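Local coordinates for fructose transport system repressor FruR (Pseudomonas putida, PDB 3O74), which probably represses or activates transcription by binding specific DNA sequences, and has fructose 1-phosphate as its preferred effector, at residues Y17-K22 with Q232-I237; S40-D45 with A65-P70; D89-P94 with E131-Q136; R121-I126 with Q147-E152; G179-L184 with R207-G212. All coordinates share one frame; numbering follows the deposited sequence.

Contact 1 (Y17-K22 with Q232-I237); sequences YARIAK and QQHGQI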
# COMPACT_ATOMS: atom_id res chain seq x y z
N TYR B 17 5.46 -4.18 -2.11
CA TYR B 17 6.59 -3.41 -1.63
C TYR B 17 6.34 -2.88 -0.22
O TYR B 17 7.24 -2.88 0.62
CB TYR B 17 6.96 -2.29 -2.60
CG TYR B 17 7.61 -2.79 -3.87
CD1 TYR B 17 8.78 -3.54 -3.81
CD2 TYR B 17 7.07 -2.52 -5.12
CE1 TYR B 17 9.39 -4.00 -4.97
CE2 TYR B 17 7.67 -2.98 -6.28
CZ TYR B 17 8.83 -3.72 -6.20
OH TYR B 17 9.44 -4.18 -7.34
N ALA B 18 5.11 -2.45 0.05
CA ALA B 18 4.74 -1.97 1.38
C ALA B 18 4.87 -3.08 2.42
O ALA B 18 5.40 -2.86 3.52
CB ALA B 18 3.32 -1.40 1.37
N ARG B 19 4.39 -4.26 2.08
CA ARG B 19 4.47 -5.41 2.97
C ARG B 19 5.93 -5.78 3.25
O ARG B 19 6.32 -5.99 4.40
CB ARG B 19 3.74 -6.60 2.37
CG ARG B 19 3.96 -7.90 3.13
CD ARG B 19 3.05 -8.02 4.33
NE ARG B 19 1.66 -8.22 3.92
CZ ARG B 19 0.88 -9.19 4.40
NH1 ARG B 19 1.35 -10.04 5.30
NH2 ARG B 19 -0.37 -9.30 3.97
N ILE B 20 6.73 -5.84 2.20
CA ILE B 20 8.15 -6.13 2.36
C ILE B 20 8.83 -5.05 3.20
O ILE B 20 9.57 -5.35 4.13
CB ILE B 20 8.86 -6.26 1.00
CG1 ILE B 20 8.39 -7.53 0.28
CG2 ILE B 20 10.37 -6.29 1.19
CD1 ILE B 20 8.88 -7.65 -1.16
N ALA B 21 8.55 -3.79 2.88
CA ALA B 21 9.11 -2.67 3.63
C ALA B 21 8.74 -2.75 5.11
O ALA B 21 9.55 -2.43 5.98
CB ALA B 21 8.66 -1.34 3.04
N LYS B 22 7.52 -3.18 5.39
CA LYS B 22 7.05 -3.31 6.76
C LYS B 22 7.75 -4.47 7.47
O LYS B 22 8.15 -4.34 8.63
CB LYS B 22 5.54 -3.53 6.79
CG LYS B 22 4.91 -3.52 8.17
CD LYS B 22 3.42 -3.75 8.06
CE LYS B 22 2.67 -3.34 9.31
NZ LYS B 22 1.19 -3.40 9.08
N GLN B 232 3.78 -13.32 -3.60
CA GLN B 232 5.10 -13.39 -2.99
C GLN B 232 5.00 -13.85 -1.55
O GLN B 232 4.04 -13.53 -0.86
CB GLN B 232 5.77 -12.01 -3.01
CG GLN B 232 6.01 -11.40 -4.38
CD GLN B 232 6.77 -10.09 -4.29
OE1 GLN B 232 7.68 -9.94 -3.47
NE2 GLN B 232 6.42 -9.14 -5.15
N GLN B 233 6.02 -14.57 -1.09
CA GLN B 233 6.17 -14.82 0.34
C GLN B 233 6.95 -13.64 0.92
O GLN B 233 8.17 -13.73 1.11
CB GLN B 233 6.89 -16.15 0.60
CG GLN B 233 6.18 -17.36 -0.00
CD GLN B 233 6.78 -18.69 0.43
OE1 GLN B 233 6.55 -19.15 1.55
NE2 GLN B 233 7.54 -19.32 -0.46
N HIS B 234 6.25 -12.55 1.19
CA HIS B 234 6.88 -11.29 1.58
C HIS B 234 7.72 -11.41 2.84
O HIS B 234 8.79 -10.81 2.95
CB HIS B 234 5.82 -10.20 1.79
CG HIS B 234 4.81 -10.10 0.69
ND1 HIS B 234 5.01 -9.31 -0.43
CD2 HIS B 234 3.60 -10.68 0.53
CE1 HIS B 234 3.96 -9.42 -1.22
NE2 HIS B 234 3.09 -10.24 -0.66
N GLY B 235 7.23 -12.19 3.80
CA GLY B 235 7.93 -12.38 5.05
C GLY B 235 9.29 -13.02 4.84
O GLY B 235 10.28 -12.59 5.44
N GLN B 236 9.35 -14.04 3.99
CA GLN B 236 10.60 -14.75 3.73
C GLN B 236 11.56 -13.90 2.90
O GLN B 236 12.77 -13.92 3.13
CB GLN B 236 10.32 -16.10 3.05
CG GLN B 236 11.55 -16.97 2.88
CD GLN B 236 11.23 -18.36 2.34
OE1 GLN B 236 12.09 -19.03 1.78
NE2 GLN B 236 9.98 -18.78 2.51
N ILE B 237 11.03 -13.16 1.94
CA ILE B 237 11.84 -12.23 1.16
C ILE B 237 12.58 -11.27 2.08
O ILE B 237 13.80 -11.11 2.00
CB ILE B 237 10.97 -11.40 0.18
CG1 ILE B 237 10.27 -12.30 -0.84
CG2 ILE B 237 11.81 -10.32 -0.51
CD1 ILE B 237 11.22 -13.01 -1.76
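Arg19 and His234 meet at about a right angle, the aliphatic root of the arginine lying over one face of the imidazole. CB sits off-centre in a CH-pi contact, 4.2 Å from the ring centroid. CG, anti to the backbone N (chi1 171°), comes closer to the ring plane but beyond the rim, so that Arg19 CG is 3.2 Å from His234 CB. The opposite face of the ring receives Gln232 CB from its own segment, leaving the imidazole held between two methylenes. In the ring plane, Ile20 CG1 approaches the edge at His234 ND1, 3.9 Å away. The same isoleucine carries on past the ring, its CD1 ending 3.5 Å from Gln232 OE1 and 4.0 Å from Ile237 CG2. No polar bond joins the two segments; each close pair includes a carbon. The charged end of Arg19 bends away to a salt bridge with Glu13 of the second subunit, and Gln232 NE2 makes a weak hydrogen bond to Asp89. The contact brings helix 15-30 against the first turn of helix 234-250. Such a return of the chain to its first lobe after building the second is a hallmark of the type I periplasmic-binding-protein fold of LacI-family regulators.

Contact 2 (S40-D45 with A65-P70); sequences SDDQPD and ASCLPP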
# COMPACT_ATOMS: atom_id res chain seq x y z
N SER B 40 11.29 5.81 -5.77
CA SER B 40 11.82 6.31 -7.03
C SER B 40 10.69 6.60 -8.01
O SER B 40 10.89 7.29 -9.01
CB SER B 40 12.73 5.27 -7.65
OG SER B 40 11.97 4.16 -8.10
N ASP B 41 9.52 6.05 -7.73
CA ASP B 41 8.40 6.14 -8.66
C ASP B 41 8.76 5.48 -9.99
O ASP B 41 8.21 5.84 -11.04
CB ASP B 41 7.99 7.60 -8.88
CG ASP B 41 6.52 7.83 -8.67
OD1 ASP B 41 5.74 7.61 -9.63
OD2 ASP B 41 6.13 8.21 -7.55
N ASP B 42 9.68 4.52 -9.95
CA ASP B 42 10.13 3.82 -11.14
C ASP B 42 10.75 4.75 -12.19
O ASP B 42 10.84 4.40 -13.37
CB ASP B 42 8.99 2.99 -11.76
CG ASP B 42 9.31 1.51 -11.83
OD1 ASP B 42 10.50 1.15 -11.75
OD2 ASP B 42 8.38 0.69 -11.98
N GLN B 43 11.18 5.93 -11.75
CA GLN B 43 11.87 6.87 -12.63
C GLN B 43 13.36 6.87 -12.35
O GLN B 43 13.78 7.15 -11.22
CB GLN B 43 11.31 8.28 -12.45
CG GLN B 43 9.79 8.38 -12.57
CD GLN B 43 9.31 8.24 -14.00
OE1 GLN B 43 9.51 9.12 -14.83
NE2 GLN B 43 8.66 7.12 -14.30
N PRO B 44 14.18 6.56 -13.37
CA PRO B 44 15.63 6.44 -13.22
C PRO B 44 16.31 7.66 -12.63
O PRO B 44 17.27 7.50 -11.88
CB PRO B 44 16.10 6.21 -14.66
CG PRO B 44 14.95 5.53 -15.31
CD PRO B 44 13.72 6.17 -14.71
N ASP B 45 15.83 8.86 -12.95
CA ASP B 45 16.47 10.07 -12.42
C ASP B 45 16.14 10.28 -10.94
O ASP B 45 16.97 10.79 -10.19
CB ASP B 45 16.08 11.31 -13.22
CG ASP B 45 16.83 12.55 -12.75
OD1 ASP B 45 16.18 13.50 -12.26
OD2 ASP B 45 18.07 12.57 -12.87
N ALA B 65 14.96 -1.98 -5.04
CA ALA B 65 14.28 -2.54 -6.20
C ALA B 65 14.46 -1.51 -7.30
O ALA B 65 13.71 -0.53 -7.38
CB ALA B 65 12.82 -2.76 -5.90
N SER B 66 15.47 -1.72 -8.13
CA SER B 66 15.95 -0.70 -9.05
C SER B 66 15.12 -0.60 -10.33
O SER B 66 14.49 -1.57 -10.76
CB SER B 66 17.41 -0.97 -9.40
OG SER B 66 17.95 0.06 -10.21
N CYS B 67 15.15 0.58 -10.95
CA CYS B 67 14.53 0.76 -12.26
C CYS B 67 15.58 1.17 -13.29
O CYS B 67 15.24 1.52 -14.42
CB CYS B 67 13.40 1.79 -12.20
SG CYS B 67 13.93 3.49 -11.89
N LEU B 68 16.85 1.12 -12.89
CA LEU B 68 17.95 1.55 -13.76
C LEU B 68 18.31 0.50 -14.81
O LEU B 68 18.01 -0.69 -14.65
CB LEU B 68 19.19 1.90 -12.92
CG LEU B 68 19.05 3.00 -11.86
CD1 LEU B 68 20.38 3.24 -11.16
CD2 LEU B 68 18.53 4.29 -12.47
N PRO B 69 18.95 0.93 -15.91
CA PRO B 69 19.46 0.01 -16.93
C PRO B 69 20.64 -0.78 -16.40
O PRO B 69 21.39 -0.26 -15.57
CB PRO B 69 19.92 0.94 -18.05
CG PRO B 69 19.27 2.25 -17.78
CD PRO B 69 19.13 2.34 -16.30
N PRO B 70 20.83 -2.03 -16.87
CA PRO B 70 21.93 -2.87 -16.40
C PRO B 70 23.28 -2.28 -16.79
O PRO B 70 24.29 -2.57 -16.16
CB PRO B 70 21.70 -4.19 -17.14
CG PRO B 70 20.96 -3.80 -18.37
CD PRO B 70 20.07 -2.66 -17.96
O HOH W 1 13.52 2.16 -7.94
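Cys67 drives its sulphur into the backbone of a turn: Cys67 SG lies 3.4 Å from Asp42 C and as close to Pro44 N. The turn is itself uncommon, a type I' from Ser40 to Gln43 that contains no glycine, with Asp41 and Asp42 both in the left-handed helical region. Cys67 SG reaches it from between the backbone N and the carbonyl carbon of its own residue (chi1 68°), and lies over one flat side of the proline ring, 3.9 Å from Pro44 CD. Ser40 OG steadies the turn by accepting from Asp42 N at 3.0 Å, an ST turn, while donating to a water that in turn donates to Ala65 O. Both segments follow parallel strands, 34-39 and 61-64, at the ends where a Rossmann-like lobe gathers its ligand-facing loops, and the side chain of Asp42 is about 6 Å from a bound glycerol, probably from the crystallisation liquor. The Asp42 carboxylate passes close over Cys67 CB and forms a salt bridge with Arg90. Further out, Leu68 CD2 packs against the start of helix 44-56, 3.8 Å from Pro44 CB and 3.5 Å from Pro44 O, where that helix follows Gln43 at the N-cap position.

Contact 3 (D89-P94 with E131-Q136); sequences DRRLDP and ELSVSQ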
# COMPACT_ATOMS: atom_id res chain seq x y z
N ASP B 89 13.43 -8.12 -5.00
CA ASP B 89 12.42 -8.29 -6.05
C ASP B 89 12.98 -8.15 -7.46
O ASP B 89 12.77 -9.02 -8.30
CB ASP B 89 11.25 -7.32 -5.84
CG ASP B 89 10.08 -7.60 -6.77
OD1 ASP B 89 10.24 -7.47 -8.00
OD2 ASP B 89 8.99 -7.96 -6.26
N ARG B 90 13.70 -7.07 -7.72
CA ARG B 90 14.36 -6.90 -9.01
C ARG B 90 15.86 -7.11 -8.86
O ARG B 90 16.54 -6.34 -8.18
CB ARG B 90 14.06 -5.51 -9.57
CG ARG B 90 12.59 -5.21 -9.72
CD ARG B 90 12.41 -3.82 -10.28
NE ARG B 90 11.02 -3.44 -10.40
CZ ARG B 90 10.63 -2.24 -10.84
NH1 ARG B 90 11.54 -1.35 -11.18
NH2 ARG B 90 9.34 -1.95 -10.93
N ARG B 91 16.37 -8.15 -9.50
CA ARG B 91 17.76 -8.56 -9.32
C ARG B 91 18.74 -7.51 -9.83
O ARG B 91 18.48 -6.79 -10.79
CB ARG B 91 18.02 -9.88 -10.06
CG ARG B 91 18.04 -9.74 -11.57
CD ARG B 91 18.71 -10.94 -12.22
NE ARG B 91 17.98 -12.18 -11.97
CZ ARG B 91 18.51 -13.39 -12.08
NH1 ARG B 91 19.78 -13.54 -12.44
NH2 ARG B 91 17.77 -14.46 -11.83
N LEU B 92 19.88 -7.41 -9.15
CA LEU B 92 21.02 -6.71 -9.73
C LEU B 92 22.01 -7.75 -10.26
O LEU B 92 21.79 -8.95 -10.10
CB LEU B 92 21.67 -5.79 -8.70
CG LEU B 92 20.86 -4.56 -8.27
CD1 LEU B 92 21.50 -3.83 -7.09
CD2 LEU B 92 20.66 -3.60 -9.44
N ASP B 93 23.09 -7.30 -10.88
CA ASP B 93 24.05 -8.18 -11.54
C ASP B 93 24.50 -9.33 -10.63
O ASP B 93 25.12 -9.10 -9.60
CB ASP B 93 25.26 -7.35 -12.00
CG ASP B 93 26.30 -8.16 -12.73
OD1 ASP B 93 26.12 -9.38 -12.90
OD2 ASP B 93 27.32 -7.56 -13.14
N PRO B 94 24.18 -10.57 -11.02
CA PRO B 94 24.49 -11.76 -10.22
C PRO B 94 25.99 -11.98 -10.01
O PRO B 94 26.38 -12.75 -9.14
CB PRO B 94 23.89 -12.91 -11.04
CG PRO B 94 23.76 -12.37 -12.43
CD PRO B 94 23.48 -10.91 -12.27
N GLU B 131 12.13 -4.37 -20.53
CA GLU B 131 13.59 -4.40 -20.42
C GLU B 131 14.06 -5.02 -19.10
O GLU B 131 15.15 -5.60 -19.03
CB GLU B 131 14.18 -2.99 -20.59
CG GLU B 131 13.97 -2.05 -19.40
CD GLU B 131 12.61 -1.38 -19.40
OE1 GLU B 131 11.76 -1.74 -20.24
OE2 GLU B 131 12.39 -0.49 -18.56
N LEU B 132 13.24 -4.91 -18.06
CA LEU B 132 13.60 -5.43 -16.74
C LEU B 132 13.74 -6.94 -16.72
O LEU B 132 13.03 -7.65 -17.44
CB LEU B 132 12.57 -5.00 -15.69
CG LEU B 132 12.38 -3.51 -15.42
CD1 LEU B 132 11.36 -3.30 -14.32
CD2 LEU B 132 13.71 -2.86 -15.06
N SER B 133 14.65 -7.45 -15.89
CA SER B 133 14.84 -8.89 -15.76
C SER B 133 13.58 -9.55 -15.20
O SER B 133 13.25 -10.68 -15.56
CB SER B 133 16.04 -9.21 -14.86
OG SER B 133 17.24 -8.70 -15.40
N VAL B 134 12.88 -8.85 -14.32
CA VAL B 134 11.67 -9.41 -13.74
C VAL B 134 10.60 -9.63 -14.82
O VAL B 134 9.91 -10.65 -14.82
CB VAL B 134 11.12 -8.53 -12.58
CG1 VAL B 134 10.69 -7.15 -13.09
CG2 VAL B 134 9.98 -9.23 -11.87
N SER B 135 10.50 -8.69 -15.75
CA SER B 135 9.53 -8.79 -16.84
C SER B 135 9.91 -9.87 -17.84
O SER B 135 9.05 -10.58 -18.35
CB SER B 135 9.40 -7.45 -17.56
OG SER B 135 8.92 -6.44 -16.68
N GLN B 136 11.21 -9.99 -18.12
CA GLN B 136 11.69 -11.01 -19.05
C GLN B 136 11.43 -12.40 -18.49
O GLN B 136 11.08 -13.32 -19.23
CB GLN B 136 13.17 -10.83 -19.34
CG GLN B 136 13.52 -9.51 -20.00
CD GLN B 136 14.96 -9.45 -20.44
OE1 GLN B 136 15.61 -8.41 -20.32
NE2 GLN B 136 15.48 -10.56 -20.95
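Arg90 and Val134 bring their backbones to within 6.0 Å, CA to CA, where an irregular loop passes the start of a helix. The loop enters through Asp89, whose positive phi (71°) turns the chain sharply before Arg90 and Arg91 straighten into an extended course. Opposite, Leu132 holds the N-cap position and the helix begins with Ser133, so that Leu132, Ser133 and Val134 present their CB atoms to the loop in succession. Side chains, not main-chain bonds, make the join. Arg90 is extended from CG to NE, which carries its guanidinium out over Leu132: the methyl CD1 stands 3.6 Å above the plane at its centre, with CZ and NH1 each 3.7 Å from Leu132 CD1. A methyl group therefore covers one face of a buried guanidinium while its N-H groups work outward around the rim. NH1 is gripped by a salt bridge to Asp42 and a hydrogen bond to Ser66 O, and NE binds a glycerol that Asp89 OD1 also holds. Nearer the loop backbone, Val134 CG1 lies 4.3 Å from Arg90 CG. On the exposed flank Arg91 CG rests 3.9 Å from Ser133 CB, aliphatic stem against the hydroxymethyl group. The contact bridges the two lobes. On one side, Tyr17 of helix 15-30 packs on Asp89 and Arg90, and strand 98-102 adjoins the loop, pairing Val100 with Asp89; on the other, helix 133-144 follows strand 122-128, with Ser135 OG hydrogen-bonded to Ala128 O.

Contact 4 (R121-I126 with Q147-E152); sequences RSIALI and QGYTGE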
# COMPACT_ATOMS: atom_id res chain seq x y z
N ARG B 121 -8.93 -20.62 -26.93
CA ARG B 121 -8.67 -20.43 -28.35
C ARG B 121 -7.64 -19.32 -28.55
O ARG B 121 -6.94 -19.27 -29.56
CB ARG B 121 -9.98 -20.09 -29.08
CG ARG B 121 -10.04 -20.57 -30.52
CD ARG B 121 -9.42 -19.58 -31.48
NE ARG B 121 -8.11 -20.01 -31.96
CZ ARG B 121 -7.55 -19.57 -33.08
NH1 ARG B 121 -8.18 -18.68 -33.83
NH2 ARG B 121 -6.35 -20.01 -33.45
N SER B 122 -7.55 -18.45 -27.55
CA SER B 122 -6.61 -17.34 -27.58
C SER B 122 -6.13 -17.04 -26.17
O SER B 122 -6.89 -17.13 -25.21
CB SER B 122 -7.28 -16.09 -28.18
OG SER B 122 -8.40 -15.70 -27.41
N ILE B 123 -4.86 -16.67 -26.05
CA ILE B 123 -4.29 -16.33 -24.76
C ILE B 123 -3.36 -15.14 -24.91
O ILE B 123 -2.67 -15.01 -25.92
CB ILE B 123 -3.53 -17.52 -24.13
CG1 ILE B 123 -3.08 -17.18 -22.71
CG2 ILE B 123 -2.34 -17.92 -25.00
CD1 ILE B 123 -2.59 -18.37 -21.92
N ALA B 124 -3.36 -14.26 -23.91
CA ALA B 124 -2.54 -13.06 -23.99
C ALA B 124 -1.75 -12.83 -22.71
O ALA B 124 -2.13 -13.30 -21.64
CB ALA B 124 -3.40 -11.85 -24.30
N LEU B 125 -0.64 -12.13 -22.86
CA LEU B 125 0.15 -11.68 -21.73
C LEU B 125 0.15 -10.16 -21.72
O LEU B 125 0.42 -9.51 -22.73
CB LEU B 125 1.59 -12.18 -21.86
CG LEU B 125 2.55 -11.59 -20.83
CD1 LEU B 125 2.46 -12.36 -19.52
CD2 LEU B 125 3.97 -11.60 -21.37
N ILE B 126 -0.20 -9.59 -20.57
CA ILE B 126 -0.12 -8.15 -20.40
C ILE B 126 0.93 -7.85 -19.34
O ILE B 126 0.82 -8.29 -18.20
CB ILE B 126 -1.48 -7.56 -20.00
CG1 ILE B 126 -2.39 -7.45 -21.23
CG2 ILE B 126 -1.30 -6.18 -19.35
CD1 ILE B 126 -3.78 -6.91 -20.93
N GLN B 147 4.51 -23.94 -25.22
CA GLN B 147 5.05 -24.97 -26.10
C GLN B 147 3.96 -25.97 -26.46
O GLN B 147 3.30 -26.53 -25.58
CB GLN B 147 6.24 -25.68 -25.45
CG GLN B 147 7.59 -25.03 -25.74
CD GLN B 147 8.10 -25.35 -27.14
OE1 GLN B 147 8.04 -26.49 -27.59
NE2 GLN B 147 8.61 -24.33 -27.82
N GLY B 148 3.76 -26.19 -27.76
CA GLY B 148 2.73 -27.09 -28.23
C GLY B 148 1.34 -26.48 -28.31
O GLY B 148 0.37 -27.19 -28.59
N TYR B 149 1.24 -25.18 -28.06
CA TYR B 149 -0.04 -24.47 -28.16
C TYR B 149 -0.28 -24.00 -29.60
O TYR B 149 0.61 -23.43 -30.24
CB TYR B 149 -0.08 -23.29 -27.19
CG TYR B 149 -1.41 -22.55 -27.16
CD1 TYR B 149 -2.52 -23.10 -26.54
CD2 TYR B 149 -1.54 -21.29 -27.74
CE1 TYR B 149 -3.73 -22.43 -26.50
CE2 TYR B 149 -2.75 -20.61 -27.70
CZ TYR B 149 -3.84 -21.19 -27.08
OH TYR B 149 -5.04 -20.51 -27.05
N THR B 150 -1.50 -24.21 -30.09
CA THR B 150 -1.82 -23.92 -31.48
C THR B 150 -2.78 -22.74 -31.66
O THR B 150 -3.12 -22.38 -32.79
CB THR B 150 -2.41 -25.16 -32.17
OG1 THR B 150 -3.64 -25.53 -31.52
CG2 THR B 150 -1.43 -26.33 -32.10
N GLY B 151 -3.21 -22.15 -30.55
CA GLY B 151 -4.15 -21.04 -30.59
C GLY B 151 -3.52 -19.69 -30.88
O GLY B 151 -2.35 -19.61 -31.26
N GLU B 152 -4.30 -18.63 -30.72
CA GLU B 152 -3.80 -17.27 -30.89
C GLU B 152 -3.07 -16.83 -29.64
O GLU B 152 -3.58 -16.97 -28.53
CB GLU B 152 -4.96 -16.30 -31.15
CG GLU B 152 -6.02 -16.78 -32.12
CD GLU B 152 -5.63 -16.60 -33.58
OE1 GLU B 152 -6.52 -16.69 -34.45
OE2 GLU B 152 -4.43 -16.36 -33.85
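Ser122 and Glu152 form the first bridge of a parallel pairing in which strand 152-158, outermost within this chain, joins strand 122-128. Two backbone bonds bracket it: Glu152 N donates to Arg121 O at 3.0 Å, and Ile123 N to Glu152 O at 2.8 Å. The Ser122 and Glu152 side chains leave on the same face, with their CB atoms 3.8 Å apart. There Glu152 CG lies centred 3.2 Å below the guanidinium plane of Arg121. The carboxylate is turned 46° from that plane and OE1 stands off it, on the same side as CG; the salt bridge from Arg121 NH1 to Glu152 OE1 is short, 2.7 Å, but bent (115°) and weak as a hydrogen bond. Tyr149 approaches from the loop, its CG anti to the backbone N (chi1 -176°). The ring meets Glu152 O at its edge, in plane, and carries Gly151 N over one face. CE2 packs 3.8 Å from Ile123 CG2, while the hydroxyl hydrogen-bonds to Pro120 O, just before strand 122-128. With helix 133-144 linking two adjacent parallel strands, this is the point where the second strand of a beta-alpha-beta crossover enters beside the start of the first, as in Rossmann-like lobes.

Contact 5 (G179-L184 with R207-G212); sequences GLPDAL and RQLQLG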
# COMPACT_ATOMS: atom_id res chain seq x y z
N GLY B 179 -12.31 -8.72 -29.75
CA GLY B 179 -13.03 -9.19 -28.58
C GLY B 179 -12.08 -9.60 -27.47
O GLY B 179 -10.87 -9.42 -27.58
N LEU B 180 -12.63 -10.15 -26.39
CA LEU B 180 -11.80 -10.64 -25.29
C LEU B 180 -11.04 -11.89 -25.73
O LEU B 180 -11.53 -12.67 -26.55
CB LEU B 180 -12.65 -10.98 -24.07
CG LEU B 180 -13.53 -9.88 -23.46
CD1 LEU B 180 -14.36 -10.47 -22.33
CD2 LEU B 180 -12.67 -8.74 -22.95
N PRO B 181 -9.84 -12.09 -25.17
CA PRO B 181 -9.13 -13.36 -25.36
C PRO B 181 -9.78 -14.41 -24.46
O PRO B 181 -10.44 -14.03 -23.49
CB PRO B 181 -7.72 -13.05 -24.87
CG PRO B 181 -7.93 -12.02 -23.80
CD PRO B 181 -9.11 -11.18 -24.26
N ASP B 182 -9.61 -15.69 -24.77
CA ASP B 182 -10.16 -16.73 -23.91
C ASP B 182 -9.45 -16.77 -22.56
O ASP B 182 -10.04 -17.15 -21.55
CB ASP B 182 -10.07 -18.09 -24.59
CG ASP B 182 -11.11 -18.27 -25.68
OD1 ASP B 182 -11.95 -17.36 -25.86
OD2 ASP B 182 -11.08 -19.32 -26.36
N ALA B 183 -8.19 -16.35 -22.55
CA ALA B 183 -7.38 -16.40 -21.33
C ALA B 183 -6.38 -15.25 -21.29
O ALA B 183 -5.90 -14.79 -22.33
CB ALA B 183 -6.65 -17.74 -21.23
N LEU B 184 -6.07 -14.80 -20.08
CA LEU B 184 -5.18 -13.66 -19.92
C LEU B 184 -4.33 -13.77 -18.66
O LEU B 184 -4.83 -14.09 -17.58
CB LEU B 184 -6.00 -12.36 -19.86
CG LEU B 184 -5.20 -11.11 -19.51
CD1 LEU B 184 -4.31 -10.71 -20.67
CD2 LEU B 184 -6.12 -9.96 -19.12
N ARG B 207 -17.48 -10.39 -20.30
CA ARG B 207 -16.48 -10.21 -19.25
C ARG B 207 -16.05 -11.54 -18.63
O ARG B 207 -15.65 -11.58 -17.47
CB ARG B 207 -17.01 -9.28 -18.16
CG ARG B 207 -16.68 -7.81 -18.36
CD ARG B 207 -17.90 -6.91 -18.21
NE ARG B 207 -18.39 -6.82 -16.84
CZ ARG B 207 -19.10 -5.80 -16.37
NH1 ARG B 207 -19.41 -4.78 -17.17
NH2 ARG B 207 -19.51 -5.79 -15.11
N GLN B 208 -16.12 -12.62 -19.40
CA GLN B 208 -15.95 -13.96 -18.85
C GLN B 208 -14.71 -14.72 -19.35
O GLN B 208 -14.82 -15.86 -19.82
CB GLN B 208 -17.22 -14.79 -19.10
CG GLN B 208 -17.81 -14.59 -20.49
CD GLN B 208 -19.32 -14.74 -20.50
OE1 GLN B 208 -19.87 -15.50 -21.30
NE2 GLN B 208 -20.00 -14.01 -19.62
N LEU B 209 -13.54 -14.10 -19.24
CA LEU B 209 -12.28 -14.76 -19.59
C LEU B 209 -11.65 -15.52 -18.42
O LEU B 209 -12.02 -15.32 -17.26
CB LEU B 209 -11.27 -13.76 -20.17
CG LEU B 209 -11.24 -12.31 -19.69
CD1 LEU B 209 -11.51 -12.17 -18.20
CD2 LEU B 209 -9.91 -11.66 -20.06
N GLN B 210 -10.70 -16.40 -18.75
CA GLN B 210 -9.86 -17.04 -17.75
C GLN B 210 -8.75 -16.07 -17.34
O GLN B 210 -7.97 -15.64 -18.19
CB GLN B 210 -9.23 -18.31 -18.32
CG GLN B 210 -10.22 -19.38 -18.74
CD GLN B 210 -10.55 -20.34 -17.62
OE1 GLN B 210 -11.57 -20.19 -16.94
NE2 GLN B 210 -9.70 -21.33 -17.43
N LEU B 211 -8.67 -15.74 -16.06
CA LEU B 211 -7.72 -14.74 -15.59
C LEU B 211 -6.66 -15.28 -14.63
O LEU B 211 -6.96 -16.07 -13.74
CB LEU B 211 -8.45 -13.58 -14.89
CG LEU B 211 -9.18 -12.57 -15.76
CD1 LEU B 211 -9.81 -11.51 -14.87
CD2 LEU B 211 -8.23 -11.93 -16.75
N GLY B 212 -5.43 -14.82 -14.83
CA GLY B 212 -4.34 -15.16 -13.94
C GLY B 212 -3.42 -13.96 -13.79
O GLY B 212 -3.19 -13.22 -14.75
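Gln210 is gripped through its backbone on both sides of its CA by the neighbouring strand. Its N-H points nearly straight (172°) at Asp182 O, 3.0 Å away, and its carbonyl accepts from Leu184 N at 2.8 Å; one step on, Gly212 N donates to Leu184 O at 2.9 Å. The last two donors stand almost in line with the carbonyl bonds they meet, whereas Gln210 N is tilted 28° out of the plane of the Asp182 carbonyl, where the strands are only beginning to pair. Weaker CA-H...O contacts fill the same ladder, among them Ala183 CA to Gln210 O at 3.3 Å. The ladder is parallel, pairing Ala183 with Gln210 and Leu184 with Leu211, and helix 189-201 links the strands in a beta-alpha-beta unit of the second lobe.

Apolar contacts divide between the two faces. On the face of Leu184 and Leu211, the two side chains lie side by side and point the same way, CD2 of Leu184 against CD2 of Leu211 at 3.7 Å; Val195 and Phe196 of the linking helix pack on this pair. Leu209 extends the row, its CD2 4.0 Å from Leu184 CB and also near Pro181 CG. Ahead of the strands, Leu180 CD1 reaches the Arg207 backbone, 3.7 Å from Arg207 N. On the other face Ala183 CB meets Gln210 CB. The glutamine chain bends at chi2 (-90°), taking its amide off the strand pair. The polar side chains find partners beyond the pair: Asp182 OD2 accepts from Arg121 N, and Arg207 NH1 donates to Arg202 O.

In the fold
Contacts 1, 2 and 3 gather round the interlobe cleft; contacts 4 and 5 lie at the far end of the second lobe. Arg90 of contact 3 joins contact 2, its NH1 2.8 Å from Asp42 OD1, with centres about 11 Å apart. Contact 1 reaches the same site through Gln232 and Tyr17, whose hydroxyl, like Asp89 and Arg90, hydrogen-bonds a glycerol, probably from the crystallisation liquor, that may mark the effector pocket. Contacts 4 and 5, also about 11 Å between centres, share a sheet and meet where Ser122 OG lies 2.9 Å from Asp182 N. Contacts 3 and 4 stay about 6 Å apart at their nearest atoms, though strand 122-128 and helix 133-144 are successive in the chain.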